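Local coordinates for peptidase M16 domain protein (Alicyclobacillus acidocaldarius subsp. acidocaldarius DSM 446, PDB 4XEA) that probably works as a metal-dependent peptidase of the M16 (insulinase) family, here with nickel in its metal site and a sodium ion bound elsewhere, at residues A[63-68]-A[131-136]. Sequence-based numbering, arbitrary orientation.
With NI (nickel (II) ion), chain C; NA (sodium ion), chain B.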
ATOM      1  N   LEU A  63      -1.337   5.059 -26.092  1.00 48.62           N
ATOM      2  CA  LEU A  63      -0.433   3.954 -26.461  1.00 48.91           C
ATOM      3  C   LEU A  63      -0.357   2.911 -25.329  1.00 49.43           C
ATOM      4  O   LEU A  63      -0.371   1.705 -25.590  1.00 49.81           O
ATOM      5  CB  LEU A  63       0.967   4.461 -26.811  1.00 45.80           C
ATOM      6  CG  LEU A  63       1.107   5.288 -28.091  1.00 45.78           C
ATOM      7  CD1 LEU A  63       2.542   5.773 -28.197  1.00 45.54           C
ATOM      8  CD2 LEU A  63       0.696   4.423 -29.354  1.00 48.05           C
ATOM      9  N   GLU A  64      -0.352   3.380 -24.079  1.00 48.30           N
ATOM     10  CA  GLU A  64      -0.334   2.460 -22.939  1.00 48.96           C
ATOM     11  C   GLU A  64      -1.523   1.549 -22.973  1.00 51.27           C
ATOM     12  O   GLU A  64      -1.387   0.343 -22.749  1.00 52.97           O
ATOM     13  CB  GLU A  64      -0.265   3.220 -21.601  1.00 47.74           C
ATOM     14  CG  GLU A  64      -0.245   2.300 -20.361  1.00 50.92           C
ATOM     15  CD  GLU A  64      -1.145   2.832 -19.247  1.00 51.45           C
ATOM     16  OE1 GLU A  64      -0.971   3.987 -18.827  1.00 50.38           O
ATOM     17  OE2 GLU A  64      -2.061   2.119 -18.835  1.00 56.01           O
ATOM     18  N   HIS A  65      -2.701   2.108 -23.233  1.00 52.17           N
ATOM     19  CA  HIS A  65      -3.889   1.310 -23.279  1.00 55.50           C
ATOM     20  C   HIS A  65      -3.814   0.274 -24.411  1.00 56.95           C
ATOM     21  O   HIS A  65      -4.262  -0.858 -24.253  1.00 58.30           O
ATOM     22  CB  HIS A  65      -5.120   2.189 -23.508  1.00 57.17           C
ATOM     23  CG  HIS A  65      -5.789   2.619 -22.254  1.00 59.74           C
ATOM     24  ND1 HIS A  65      -7.089   2.272 -21.953  1.00 63.92           N
ATOM     25  CD2 HIS A  65      -5.337   3.351 -21.208  1.00 59.42           C
ATOM     26  CE1 HIS A  65      -7.413   2.786 -20.778  1.00 64.19           C
ATOM     27  NE2 HIS A  65      -6.372   3.447 -20.311  1.00 61.09           N
ATOM     28  N   LYS A  66      -3.279   0.693 -25.551  1.00 55.82           N
ATOM     29  CA  LYS A  66      -3.329  -0.115 -26.765  1.00 58.36           C
ATOM     30  C   LYS A  66      -2.152  -1.074 -26.884  1.00 57.96           C
ATOM     31  O   LYS A  66      -2.154  -1.971 -27.734  1.00 59.58           O
ATOM     32  CB  LYS A  66      -3.434   0.811 -27.986  1.00 59.47           C
ATOM     33  CG  LYS A  66      -4.864   1.422 -28.207  1.00 62.13           C
ATOM     34  CD  LYS A  66      -6.035   0.445 -27.986  1.00 66.93           C
ATOM     35  CE  LYS A  66      -6.013  -0.829 -28.868  1.00 70.45           C
ATOM     36  NZ  LYS A  66      -7.007  -1.872 -28.414  1.00 73.00           N
HETATM   37  N   MSE A  67      -1.168  -0.913 -26.003  1.00 55.52           N
HETATM   38  CA  MSE A  67       0.020  -1.762 -26.032  1.00 55.63           C
HETATM   39  C   MSE A  67      -0.319  -3.223 -25.783  1.00 57.82           C
HETATM   40  O   MSE A  67       0.386  -4.104 -26.284  1.00 59.04           O
HETATM   41  CB  MSE A  67       1.063  -1.313 -24.997  1.00 53.20           C
HETATM   42  CG  MSE A  67       2.464  -1.826 -25.267  1.00 53.03           C
HETATM   43 SE   MSE A  67       3.103  -1.184 -27.041  0.85 61.45          SE
HETATM   44  CE  MSE A  67       2.702   0.707 -26.810  1.00 51.86           C
ATOM     45  N   PHE A  68      -1.388  -3.486 -25.033  1.00 57.93           N
ATOM     46  CA  PHE A  68      -1.741  -4.839 -24.668  1.00 60.61           C
ATOM     47  C   PHE A  68      -2.500  -5.587 -25.772  1.00 64.11           C
ATOM     48  O   PHE A  68      -2.612  -6.797 -25.706  1.00 66.16           O
ATOM     49  CB  PHE A  68      -2.520  -4.826 -23.355  1.00 60.92           C
ATOM     50  CG  PHE A  68      -1.681  -4.399 -22.187  1.00 56.98           C
ATOM     51  CD1 PHE A  68      -0.956  -5.336 -21.463  1.00 57.49           C
ATOM     52  CD2 PHE A  68      -1.562  -3.063 -21.861  1.00 58.87           C
ATOM     53  CE1 PHE A  68      -0.143  -4.950 -20.380  1.00 57.06           C
ATOM     54  CE2 PHE A  68      -0.745  -2.646 -20.785  1.00 57.08           C
ATOM     55  CZ  PHE A  68      -0.048  -3.603 -20.033  1.00 56.84           C
ATOM     56  N   GLY A 131     -13.577   6.239 -26.892  1.00 86.56           N
ATOM     57  CA  GLY A 131     -14.759   6.242 -26.024  1.00 93.61           C
ATOM     58  C   GLY A 131     -14.440   5.808 -24.596  1.00 92.61           C
ATOM     59  O   GLY A 131     -14.956   6.393 -23.618  1.00 95.37           O
ATOM     60  N   ILE A 132     -13.582   4.779 -24.487  1.00 90.34           N
ATOM     61  CA  ILE A 132     -13.178   4.216 -23.197  1.00 90.10           C
ATOM     62  C   ILE A 132     -12.353   5.230 -22.416  1.00 82.75           C
ATOM     63  O   ILE A 132     -12.518   5.365 -21.210  1.00 84.18           O
ATOM     64  CB  ILE A 132     -12.394   2.880 -23.370  1.00 91.45           C
ATOM     65  CG1 ILE A 132     -13.307   1.806 -23.994  1.00100.74           C
ATOM     66  CG2 ILE A 132     -11.815   2.403 -22.043  1.00 92.02           C
ATOM     67  CD1 ILE A 132     -12.605   0.493 -24.313  1.00103.55           C
ATOM     68  N   ILE A 133     -11.484   5.966 -23.106  1.00 75.95           N
ATOM     69  CA  ILE A 133     -10.643   6.953 -22.447  1.00 71.21           C
ATOM     70  C   ILE A 133     -11.445   8.208 -22.089  1.00 71.09           C
ATOM     71  O   ILE A 133     -11.261   8.747 -21.004  1.00 70.42           O
ATOM     72  CB  ILE A 133      -9.391   7.293 -23.273  1.00 66.96           C
ATOM     73  CG1 ILE A 133      -8.529   6.035 -23.447  1.00 68.13           C
ATOM     74  CG2 ILE A 133      -8.570   8.353 -22.576  1.00 64.81           C
ATOM     75  CD1 ILE A 133      -7.449   6.196 -24.485  1.00 66.45           C
ATOM     76  N   ALA A 134     -12.372   8.630 -22.955  1.00 73.07           N
ATOM     77  CA  ALA A 134     -13.212   9.794 -22.646  1.00 75.31           C
ATOM     78  C   ALA A 134     -13.978   9.574 -21.350  1.00 79.96           C
ATOM     79  O   ALA A 134     -14.100  10.478 -20.530  1.00 80.29           O
ATOM     80  CB  ALA A 134     -14.162  10.093 -23.772  1.00 79.83           C
ATOM     81  N   GLN A 135     -14.476   8.360 -21.168  1.00 84.92           N
ATOM     82  CA  GLN A 135     -15.239   7.999 -19.976  1.00 92.24           C
ATOM     83  C   GLN A 135     -14.383   8.044 -18.722  1.00 89.14           C
ATOM     84  O   GLN A 135     -14.795   8.590 -17.700  1.00 91.77           O
ATOM     85  CB  GLN A 135     -15.831   6.594 -20.136  1.00 99.74           C
ATOM     86  CG  GLN A 135     -17.088   6.576 -20.962  1.00109.55           C
ATOM     87  CD  GLN A 135     -18.268   7.154 -20.216  1.00119.70           C
ATOM     88  OE1 GLN A 135     -18.123   7.677 -19.106  1.00120.02           O
ATOM     89  NE2 GLN A 135     -19.452   7.054 -20.811  1.00131.83           N
ATOM     90  N   GLU A 136     -13.206   7.432 -18.813  1.00 85.13           N
ATOM     91  CA  GLU A 136     -12.198   7.469 -17.753  1.00 83.91           C
ATOM     92  C   GLU A 136     -11.862   8.918 -17.357  1.00 79.99           C
ATOM     93  O   GLU A 136     -11.744   9.225 -16.167  1.00 82.53           O
ATOM     94  CB  GLU A 136     -10.942   6.718 -18.221  1.00 81.48           C
ATOM     95  CG  GLU A 136      -9.776   6.660 -17.217  1.00 83.57           C
ATOM     96  CD  GLU A 136      -8.422   6.946 -17.871  1.00 81.12           C
ATOM     97  OE1 GLU A 136      -7.698   7.832 -17.345  1.00 83.40           O
ATOM     98  OE2 GLU A 136      -8.089   6.295 -18.898  1.00 78.70           O
TER
HETATM   99 NI    NI C 502      -5.868   4.655 -18.535  1.00 73.10          NI
HETATM  100 NA    NA B 501       1.933  -4.526 -28.160  1.00 49.58          NA
HETATM  101  O   HOH W   1      -0.231  -3.696 -29.193  1.00 57.42           O
HETATM  102  O   HOH W   2       1.276  -6.657 -28.766  1.00 59.95           O
HETATM  103  O   HOH W   3      -6.472   2.792 -17.079  1.00 66.69           O
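The last turn of helix 59-66 and helix 123-141 come closest where the CA atoms of His65 and Ile133 lie 8.8 Å apart; side chains span the distance, with a nickel ion at one edge. His65 NE2 binds the nickel at 2.2 Å. From the other helix Glu136 completes the protein ligands with His61; its OE2 is a longer ligand, 2.8 Å from the nickel. CG of Glu136 is anti to the backbone N (chi1 -180°), and a bend at chi2 then brings the carboxylate to the metal, nearly parallel to the imidazole plane (12° between them). No hydrogen bond joins the two side chains: Glu136 OE2 stays 3.6 Å from His65 NE2, both directed at the nickel. Water 3 adds a non-protein ligand. Ile133 lays CG1 over the centre of one face of the His65 ring, while Glu129 hydrogen-bonds the other ring nitrogen, ND1, helping to fix the ring's rotation. His61, Glu64 and His65 match the inverted HxxEH motif that binds zinc in M16 peptidases, and Glu136 corresponds to its distal glutamate. Beyond the helical turn, Met67 O binds sodium at 2.5 Å, alongside Phe115 O and Ser118 O; water 1, also on the sodium, donates to Lys66 O. Helix 59-66 meets helix 123-141 through His65, Ile133 and Glu136, while Glu64 packs on strands 84-90 and 95-101.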